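Local coordinates for Non-structural protein (Porcine reproductive and respiratory syndrome virus, PDB 3IFU), which is the nsp1alpha leader protease of the viral polyprotein, a zinc-binding papain-like cysteine protease that probably also suppresses host interferon-beta production, at residues R15-T26 against M98-Y106; P136-S144 against G154-L162. One frame throughout, in Å; residues are numbered along the deposited sequence.

Interaction 1. Residues R15-T26 against M98-Y106. With ZN (zinc ion), chain C.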
loop_
_atom_site.group_PDB
_atom_site.type_symbol
_atom_site.label_atom_id
_atom_site.label_comp_id
_atom_site.label_asym_id
_atom_site.label_seq_id
_atom_site.Cartn_x
_atom_site.Cartn_y
_atom_site.Cartn_z
ATOM N N ARG A 15 17.109 10.591 7.932
ATOM C CA ARG A 15 15.732 11.062 7.779
ATOM C C ARG A 15 14.625 10.028 8.016
ATOM O O ARG A 15 14.817 8.812 7.892
ATOM C CB ARG A 15 15.544 11.717 6.411
ATOM C CG ARG A 15 16.384 12.972 6.247
ATOM C CD ARG A 15 16.083 13.681 4.951
ATOM N NE ARG A 15 17.033 14.758 4.690
ATOM C CZ ARG A 15 18.294 14.565 4.323
ATOM N NH1 ARG A 15 19.089 15.601 4.104
ATOM N NH2 ARG A 15 18.757 13.333 4.170
ATOM N N VAL A 16 13.450 10.551 8.340
ATOM C CA VAL A 16 12.294 9.740 8.654
ATOM C C VAL A 16 11.071 10.032 7.780
ATOM O O VAL A 16 10.936 11.122 7.225
ATOM C CB VAL A 16 11.926 9.958 10.147
ATOM C CG1 VAL A 16 10.499 9.541 10.408
ATOM C CG2 VAL A 16 12.887 9.173 11.037
ATOM N N PHE A 17 10.191 9.044 7.657
ATOM C CA PHE A 17 8.948 9.199 6.903
ATOM C C PHE A 17 7.845 8.512 7.695
ATOM O O PHE A 17 8.127 7.711 8.578
ATOM C CB PHE A 17 9.077 8.615 5.481
ATOM C CG PHE A 17 9.227 7.111 5.420
ATOM C CD1 PHE A 17 8.106 6.277 5.429
ATOM C CD2 PHE A 17 10.494 6.528 5.286
ATOM C CE1 PHE A 17 8.246 4.883 5.299
ATOM C CE2 PHE A 17 10.643 5.143 5.157
ATOM C CZ PHE A 17 9.517 4.319 5.161
ATOM N N VAL A 18 6.594 8.844 7.407
ATOM C CA VAL A 18 5.475 8.244 8.121
ATOM C C VAL A 18 4.540 7.474 7.187
ATOM O O VAL A 18 4.063 8.010 6.185
ATOM C CB VAL A 18 4.677 9.327 8.875
ATOM C CG1 VAL A 18 3.645 8.693 9.781
ATOM C CG2 VAL A 18 5.622 10.181 9.678
ATOM N N ALA A 19 4.306 6.203 7.517
ATOM C CA ALA A 19 3.425 5.319 6.746
ATOM C C ALA A 19 2.396 4.809 7.746
ATOM O O ALA A 19 2.749 4.273 8.800
ATOM C CB ALA A 19 4.210 4.167 6.147
ATOM N N GLU A 20 1.121 4.976 7.411
ATOM C CA GLU A 20 0.044 4.604 8.313
ATOM C C GLU A 20 0.411 5.180 9.685
ATOM O O GLU A 20 0.658 6.380 9.800
ATOM C CB GLU A 20 -0.144 3.083 8.344
ATOM C CG GLU A 20 -0.654 2.542 7.004
ATOM C CD GLU A 20 -1.517 1.291 7.133
ATOM O OE1 GLU A 20 -2.490 1.315 7.916
ATOM O OE2 GLU A 20 -1.235 0.290 6.440
ATOM N N GLY A 21 0.469 4.366 10.723
ATOM C CA GLY A 21 0.818 4.931 12.016
ATOM C C GLY A 21 2.309 5.149 12.231
ATOM O O GLY A 21 2.731 6.226 12.649
ATOM N N GLN A 22 3.089 4.112 11.921
ATOM C CA GLN A 22 4.543 4.077 12.077
ATOM C C GLN A 22 5.439 5.133 11.447
ATOM O O GLN A 22 5.220 5.614 10.338
ATOM C CB GLN A 22 5.092 2.718 11.618
ATOM C CG GLN A 22 5.072 1.612 12.657
ATOM C CD GLN A 22 5.822 1.977 13.917
ATOM O OE1 GLN A 22 6.938 2.518 13.870
ATOM N NE2 GLN A 22 5.218 1.672 15.064
ATOM N N VAL A 23 6.488 5.441 12.197
ATOM C CA VAL A 23 7.527 6.364 11.802
ATOM C C VAL A 23 8.595 5.379 11.333
ATOM O O VAL A 23 8.956 4.456 12.064
ATOM C CB VAL A 23 8.031 7.157 13.032
ATOM C CG1 VAL A 23 9.236 7.990 12.675
ATOM C CG2 VAL A 23 6.921 8.050 13.553
ATOM N N TYR A 24 9.067 5.539 10.103
ATOM C CA TYR A 24 10.084 4.638 9.563
ATOM C C TYR A 24 11.331 5.408 9.171
ATOM O O TYR A 24 11.274 6.605 8.914
ATOM C CB TYR A 24 9.580 3.896 8.315
ATOM C CG TYR A 24 8.467 2.883 8.514
ATOM C CD1 TYR A 24 7.127 3.252 8.408
ATOM C CD2 TYR A 24 8.761 1.541 8.760
ATOM C CE1 TYR A 24 6.107 2.307 8.533
ATOM C CE2 TYR A 24 7.752 0.589 8.889
ATOM C CZ TYR A 24 6.432 0.976 8.774
ATOM O OH TYR A 24 5.447 0.023 8.883
ATOM N N CYS A 25 12.453 4.704 9.114
ATOM C CA CYS A 25 13.715 5.307 8.734
ATOM C C CYS A 25 13.850 5.300 7.219
ATOM O O CYS A 25 13.559 4.302 6.563
ATOM C CB CYS A 25 14.874 4.533 9.345
ATOM S SG CYS A 25 16.480 5.003 8.675
ATOM N N THR A 26 14.294 6.423 6.668
ATOM C CA THR A 26 14.481 6.566 5.234
ATOM C C THR A 26 15.610 5.679 4.708
ATOM O O THR A 26 15.596 5.253 3.556
ATOM C CB THR A 26 14.772 8.043 4.894
ATOM O OG1 THR A 26 13.549 8.788 4.931
ATOM C CG2 THR A 26 15.387 8.174 3.527
ATOM N N MET A 98 13.780 6.484 -2.753
ATOM C CA MET A 98 13.347 6.880 -1.415
ATOM C C MET A 98 14.249 7.973 -0.867
ATOM O O MET A 98 13.779 8.983 -0.334
ATOM C CB MET A 98 13.363 5.672 -0.476
ATOM C CG MET A 98 13.255 5.997 1.026
ATOM S SD MET A 98 11.838 7.022 1.563
ATOM C CE MET A 98 10.466 5.939 1.312
ATOM N N VAL A 99 15.552 7.766 -1.019
ATOM C CA VAL A 99 16.554 8.712 -0.545
ATOM C C VAL A 99 16.499 10.090 -1.235
ATOM O O VAL A 99 16.670 11.120 -0.574
ATOM C CB VAL A 99 17.961 8.100 -0.692
ATOM C CG1 VAL A 99 19.015 9.104 -0.302
ATOM C CG2 VAL A 99 18.067 6.857 0.175
ATOM N N ARG A 100 16.255 10.114 -2.545
ATOM C CA ARG A 100 16.180 11.371 -3.295
ATOM C C ARG A 100 14.877 12.115 -3.002
ATOM O O ARG A 100 14.857 13.342 -2.935
ATOM C CB ARG A 100 16.271 11.107 -4.797
ATOM C CG ARG A 100 17.484 10.296 -5.221
ATOM C CD ARG A 100 18.745 11.127 -5.241
ATOM N NE ARG A 100 18.700 12.150 -6.282
ATOM C CZ ARG A 100 19.658 13.047 -6.481
ATOM N NH1 ARG A 100 20.731 13.041 -5.709
ATOM N NH2 ARG A 100 19.543 13.952 -7.444
ATOM N N VAL A 101 13.790 11.362 -2.844
ATOM C CA VAL A 101 12.477 11.932 -2.549
ATOM C C VAL A 101 12.436 12.595 -1.164
ATOM O O VAL A 101 11.881 13.684 -1.006
ATOM C CB VAL A 101 11.390 10.850 -2.617
ATOM C CG1 VAL A 101 10.075 11.391 -2.079
ATOM C CG2 VAL A 101 11.226 10.384 -4.044
ATOM N N ALA A 102 13.017 11.933 -0.164
ATOM C CA ALA A 102 13.044 12.474 1.193
ATOM C C ALA A 102 13.867 13.763 1.218
ATOM O O ALA A 102 13.408 14.794 1.706
ATOM C CB ALA A 102 13.638 11.450 2.153
ATOM N N ALA A 103 15.078 13.695 0.668
ATOM C CA ALA A 103 15.983 14.844 0.622
ATOM C C ALA A 103 15.327 16.062 -0.018
ATOM O O ALA A 103 15.445 17.171 0.496
ATOM C CB ALA A 103 17.276 14.476 -0.143
ATOM N N GLU A 104 14.648 15.856 -1.144
ATOM C CA GLU A 104 13.973 16.951 -1.830
ATOM C C GLU A 104 12.913 17.591 -0.937
ATOM O O GLU A 104 12.935 18.792 -0.695
ATOM C CB GLU A 104 13.294 16.459 -3.110
ATOM C CG GLU A 104 14.181 16.398 -4.327
ATOM C CD GLU A 104 14.729 17.760 -4.732
ATOM O OE1 GLU A 104 14.062 18.789 -4.466
ATOM O OE2 GLU A 104 15.823 17.798 -5.333
ATOM N N ILE A 105 11.992 16.768 -0.448
ATOM C CA ILE A 105 10.900 17.232 0.397
ATOM C C ILE A 105 11.401 17.870 1.698
ATOM O O ILE A 105 10.968 18.970 2.056
ATOM C CB ILE A 105 9.906 16.061 0.668
ATOM C CG1 ILE A 105 9.213 15.671 -0.651
ATOM C CG2 ILE A 105 8.875 16.464 1.701
ATOM C CD1 ILE A 105 8.244 14.526 -0.550
ATOM N N TYR A 106 12.317 17.198 2.391
ATOM C CA TYR A 106 12.879 17.745 3.625
ATOM C C TYR A 106 13.469 19.130 3.370
ATOM O O TYR A 106 13.256 20.061 4.151
ATOM C CB TYR A 106 13.983 16.839 4.173
ATOM C CG TYR A 106 13.513 15.842 5.189
ATOM C CD1 TYR A 106 12.627 14.828 4.838
ATOM C CD2 TYR A 106 13.963 15.902 6.506
ATOM C CE1 TYR A 106 12.199 13.898 5.768
ATOM C CE2 TYR A 106 13.540 14.973 7.450
ATOM C CZ TYR A 106 12.655 13.977 7.075
ATOM O OH TYR A 106 12.197 13.079 8.007
HETATM ZN ZN ZN C . 17.620 3.156 9.794
#

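Interaction 2. Residues P136-S144 against G154-L162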
loop_
_atom_site.group_PDB
_atom_site.type_symbol
_atom_site.label_atom_id
_atom_site.label_comp_id
_atom_site.label_asym_id
_atom_site.label_seq_id
_atom_site.Cartn_x
_atom_site.Cartn_y
_atom_site.Cartn_z
ATOM N N PRO A 136 -7.626 1.253 -3.781
ATOM C CA PRO A 136 -6.718 0.275 -3.174
ATOM C C PRO A 136 -5.249 0.671 -3.308
ATOM O O PRO A 136 -4.886 1.479 -4.163
ATOM C CB PRO A 136 -7.039 -0.993 -3.943
ATOM C CG PRO A 136 -7.276 -0.454 -5.336
ATOM C CD PRO A 136 -8.128 0.778 -5.085
ATOM N N GLY A 137 -4.415 0.104 -2.444
ATOM C CA GLY A 137 -2.995 0.374 -2.507
ATOM C C GLY A 137 -2.507 1.695 -1.960
ATOM O O GLY A 137 -3.222 2.405 -1.266
ATOM N N VAL A 138 -1.266 2.016 -2.304
ATOM C CA VAL A 138 -0.603 3.225 -1.854
ATOM C C VAL A 138 -1.029 4.483 -2.606
ATOM O O VAL A 138 -1.369 4.438 -3.791
ATOM C CB VAL A 138 0.918 3.078 -1.986
ATOM C CG1 VAL A 138 1.413 1.946 -1.100
ATOM C CG2 VAL A 138 1.273 2.811 -3.436
ATOM N N GLY A 139 -1.007 5.612 -1.909
ATOM C CA GLY A 139 -1.383 6.854 -2.545
ATOM C C GLY A 139 -1.231 8.046 -1.630
ATOM O O GLY A 139 -0.938 7.920 -0.442
ATOM N N VAL A 140 -1.406 9.223 -2.203
ATOM C CA VAL A 140 -1.320 10.440 -1.429
ATOM C C VAL A 140 -2.690 11.081 -1.521
ATOM O O VAL A 140 -3.153 11.419 -2.601
ATOM C CB VAL A 140 -0.248 11.401 -1.996
ATOM C CG1 VAL A 140 -0.152 12.648 -1.125
ATOM C CG2 VAL A 140 1.100 10.699 -2.047
ATOM N N TYR A 141 -3.355 11.201 -0.379
ATOM C CA TYR A 141 -4.670 11.815 -0.323
ATOM C C TYR A 141 -4.427 13.256 0.026
ATOM O O TYR A 141 -3.500 13.557 0.769
ATOM C CB TYR A 141 -5.515 11.118 0.735
ATOM C CG TYR A 141 -5.846 9.710 0.318
ATOM C CD1 TYR A 141 -7.079 9.406 -0.249
ATOM C CD2 TYR A 141 -4.889 8.693 0.408
ATOM C CE1 TYR A 141 -7.355 8.127 -0.725
ATOM C CE2 TYR A 141 -5.156 7.409 -0.065
ATOM C CZ TYR A 141 -6.391 7.134 -0.633
ATOM O OH TYR A 141 -6.660 5.881 -1.131
ATOM N N ALA A 142 -5.242 14.157 -0.509
ATOM C CA ALA A 142 -5.015 15.565 -0.238
ATOM C C ALA A 142 -6.191 16.479 -0.496
ATOM O O ALA A 142 -7.216 16.074 -1.039
ATOM C CB ALA A 142 -3.820 16.039 -1.066
ATOM N N ASN A 143 -6.019 17.724 -0.070
ATOM C CA ASN A 143 -6.981 18.793 -0.293
ATOM C C ASN A 143 -6.101 20.009 -0.548
ATOM O O ASN A 143 -4.945 19.845 -0.938
ATOM C CB ASN A 143 -7.952 18.981 0.896
ATOM C CG ASN A 143 -7.267 19.327 2.211
ATOM O OD1 ASN A 143 -7.893 19.250 3.269
ATOM N ND2 ASN A 143 -6.003 19.715 2.158
ATOM N N SER A 144 -6.611 21.213 -0.328
ATOM C CA SER A 144 -5.825 22.413 -0.599
ATOM C C SER A 144 -4.769 22.806 0.441
ATOM O O SER A 144 -3.973 23.717 0.205
ATOM C CB SER A 144 -6.769 23.597 -0.847
ATOM O OG SER A 144 -7.572 23.868 0.291
ATOM N N GLY A 154 -12.128 15.413 4.667
ATOM C CA GLY A 154 -11.722 16.635 4.002
ATOM C C GLY A 154 -10.994 16.398 2.690
ATOM O O GLY A 154 -11.155 17.174 1.753
ATOM N N ALA A 155 -10.193 15.337 2.610
ATOM C CA ALA A 155 -9.453 15.038 1.383
ATOM C C ALA A 155 -10.379 15.083 0.162
ATOM O O ALA A 155 -11.506 14.599 0.210
ATOM C CB ALA A 155 -8.784 13.672 1.489
ATOM N N THR A 156 -9.893 15.664 -0.930
ATOM C CA THR A 156 -10.688 15.783 -2.144
ATOM C C THR A 156 -10.020 15.111 -3.336
ATOM O O THR A 156 -10.671 14.832 -4.340
ATOM C CB THR A 156 -10.920 17.265 -2.512
ATOM O OG1 THR A 156 -9.682 17.847 -2.931
ATOM C CG2 THR A 156 -11.442 18.042 -1.312
ATOM N N HIS A 157 -8.723 14.854 -3.229
ATOM C CA HIS A 157 -7.997 14.225 -4.323
ATOM C C HIS A 157 -7.032 13.138 -3.884
ATOM O O HIS A 157 -6.540 13.140 -2.757
ATOM C CB HIS A 157 -7.238 15.290 -5.110
ATOM C CG HIS A 157 -8.131 16.289 -5.769
ATOM N ND1 HIS A 157 -8.814 16.017 -6.934
ATOM C CD2 HIS A 157 -8.524 17.525 -5.380
ATOM C CE1 HIS A 157 -9.594 17.040 -7.231
ATOM N NE2 HIS A 157 -9.437 17.968 -6.304
ATOM N N VAL A 158 -6.773 12.202 -4.789
ATOM C CA VAL A 158 -5.847 11.118 -4.509
ATOM C C VAL A 158 -4.875 10.982 -5.672
ATOM O O VAL A 158 -5.276 10.934 -6.831
ATOM C CB VAL A 158 -6.584 9.786 -4.292
ATOM C CG1 VAL A 158 -7.384 9.423 -5.530
ATOM C CG2 VAL A 158 -5.582 8.689 -3.942
ATOM N N LEU A 159 -3.590 10.944 -5.342
ATOM C CA LEU A 159 -2.523 10.814 -6.325
ATOM C C LEU A 159 -2.140 9.341 -6.410
ATOM O O LEU A 159 -1.689 8.747 -5.421
ATOM C CB LEU A 159 -1.318 11.644 -5.883
ATOM C CG LEU A 159 -0.037 11.590 -6.713
ATOM C CD1 LEU A 159 -0.278 12.197 -8.081
ATOM C CD2 LEU A 159 1.071 12.347 -5.981
ATOM N N THR A 160 -2.326 8.739 -7.579
ATOM C CA THR A 160 -1.981 7.335 -7.728
ATOM C C THR A 160 -1.470 6.996 -9.117
ATOM O O THR A 160 -1.758 7.688 -10.089
ATOM C CB THR A 160 -3.189 6.431 -7.406
ATOM O OG1 THR A 160 -2.786 5.058 -7.444
ATOM C CG2 THR A 160 -4.308 6.656 -8.416
ATOM N N ASN A 161 -0.702 5.921 -9.198
ATOM C CA ASN A 161 -0.159 5.473 -10.470
ATOM C C ASN A 161 -1.005 4.319 -10.975
ATOM O O ASN A 161 -0.690 3.697 -11.979
ATOM C CB ASN A 161 1.304 5.032 -10.317
ATOM C CG ASN A 161 1.469 3.834 -9.396
ATOM O OD1 ASN A 161 2.550 3.253 -9.316
ATOM N ND2 ASN A 161 0.405 3.467 -8.691
ATOM N N LEU A 162 -2.086 4.051 -10.262
ATOM C CA LEU A 162 -3.012 2.982 -10.598
ATOM C C LEU A 162 -3.909 3.423 -11.768
ATOM O O LEU A 162 -4.387 4.560 -11.799
ATOM C CB LEU A 162 -3.854 2.672 -9.357
ATOM C CG LEU A 162 -4.280 1.264 -8.956
ATOM C CD1 LEU A 162 -3.108 0.302 -8.996
ATOM C CD2 LEU A 162 -4.857 1.328 -7.555
HETATM O O HOH W 1 -3.027 3.360 -5.283
#

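Interaction 1. Residues R15-T26 against M98-Y106
R15 and T26, side by side at the open end of a two-stranded antiparallel hairpin, meet helix M98-Y106 about one turn apart, their CA atoms nearest those of A102 and V99 respectively. T26 N donates to R15 O at 2.7 Å, joining the hairpin's ends. Y106, one turn beyond A102, reaches back so that its OH donates to V16 O, in plane at the ring's edge; the modelled 2.5 Å is unusually short and doubtful. R15 runs alongside Y106 in the opposite direction, its extended chain laying CD over one ring face as a CH-pi contact, 3.5 Å from the centroid, with the guanidinium plane at 90° to the ring. The hairpin belongs to the N-terminal zinc finger, where C25 SG binds the zinc ion with C8, C10 and C28, and the helix to the papain-like protease domain. M98, long and flexible, bends at chi2 and chi3 (54° and 69°) to set CE over one face of F17, 4.1 Å from the centroid, with SD oblique in a Met-aromatic contact. Small A102 lets T26 come close, OG1 lying 3.8 Å from A102 CB and methyl CG2 3.9 Å from M98 CG, so both branches meet the helix.

Interaction 2. Residues P136-S144 against G154-L162
Backbone hydrogen bonds join V140-A142 to H157-T160 as antiparallel neighbours, their directions 159° apart. In the hydrogen-bonded pair V140-L159, L159 N donates to V140 O at 2.8 Å, and the return bond from V140 N to L159 O is 3.3 Å. At the other end A142 N donates to H157 O, while A142 O accepts from both H157 N and T156 N, from opposite faces of its plane. Two residues facing A142 make a classic beta bulge, where the pairing of the two central strands of the protease domain's four-stranded sheet ends. Among apolar contacts, V158 and Y141, a non-hydrogen-bonded pair, point the same way, and CG2 of V158 sits over the tyrosine ring, 3.8 Å from its centroid. The valine's chi1 of 60° turns CG1 between backbone N and carbonyl and sends CG2 there. On the other side of the sheet, V140 and L159 meet CB to CB at 4.0 Å. Beyond the strands, L162 CD2 packs on P136 CG at 3.7 Å. G139, lacking a side chain, lets its CA approach L159 O to 3.5 Å. A water adds a polar link, donating to P136 O and V138 O and accepting from T160 OG1, which takes L162 N in an ST turn.

Both contacts are largely buried, but interaction 1 lies about 6 Å from the centre of the chain and interaction 2 about 12 Å, measured from their own centres. Interaction 1 joins the zinc finger to the protease domain, strand hairpin to helix, and relies on side chains: aromatic faces, a methionine and a bond from a tyrosine hydroxyl to the backbone. Interaction 2 stays within the protease domain and rests on repeated backbone bonds between adjacent strands. Their centres are about 17 Å apart and they do not touch, yet helix 81-87 packs against both, through F17 and M98 in one and V140 in the other. Both also meet the second subunit: Y24 packs on P134 of the neighbouring subunit, and P136 on Y24 of that subunit.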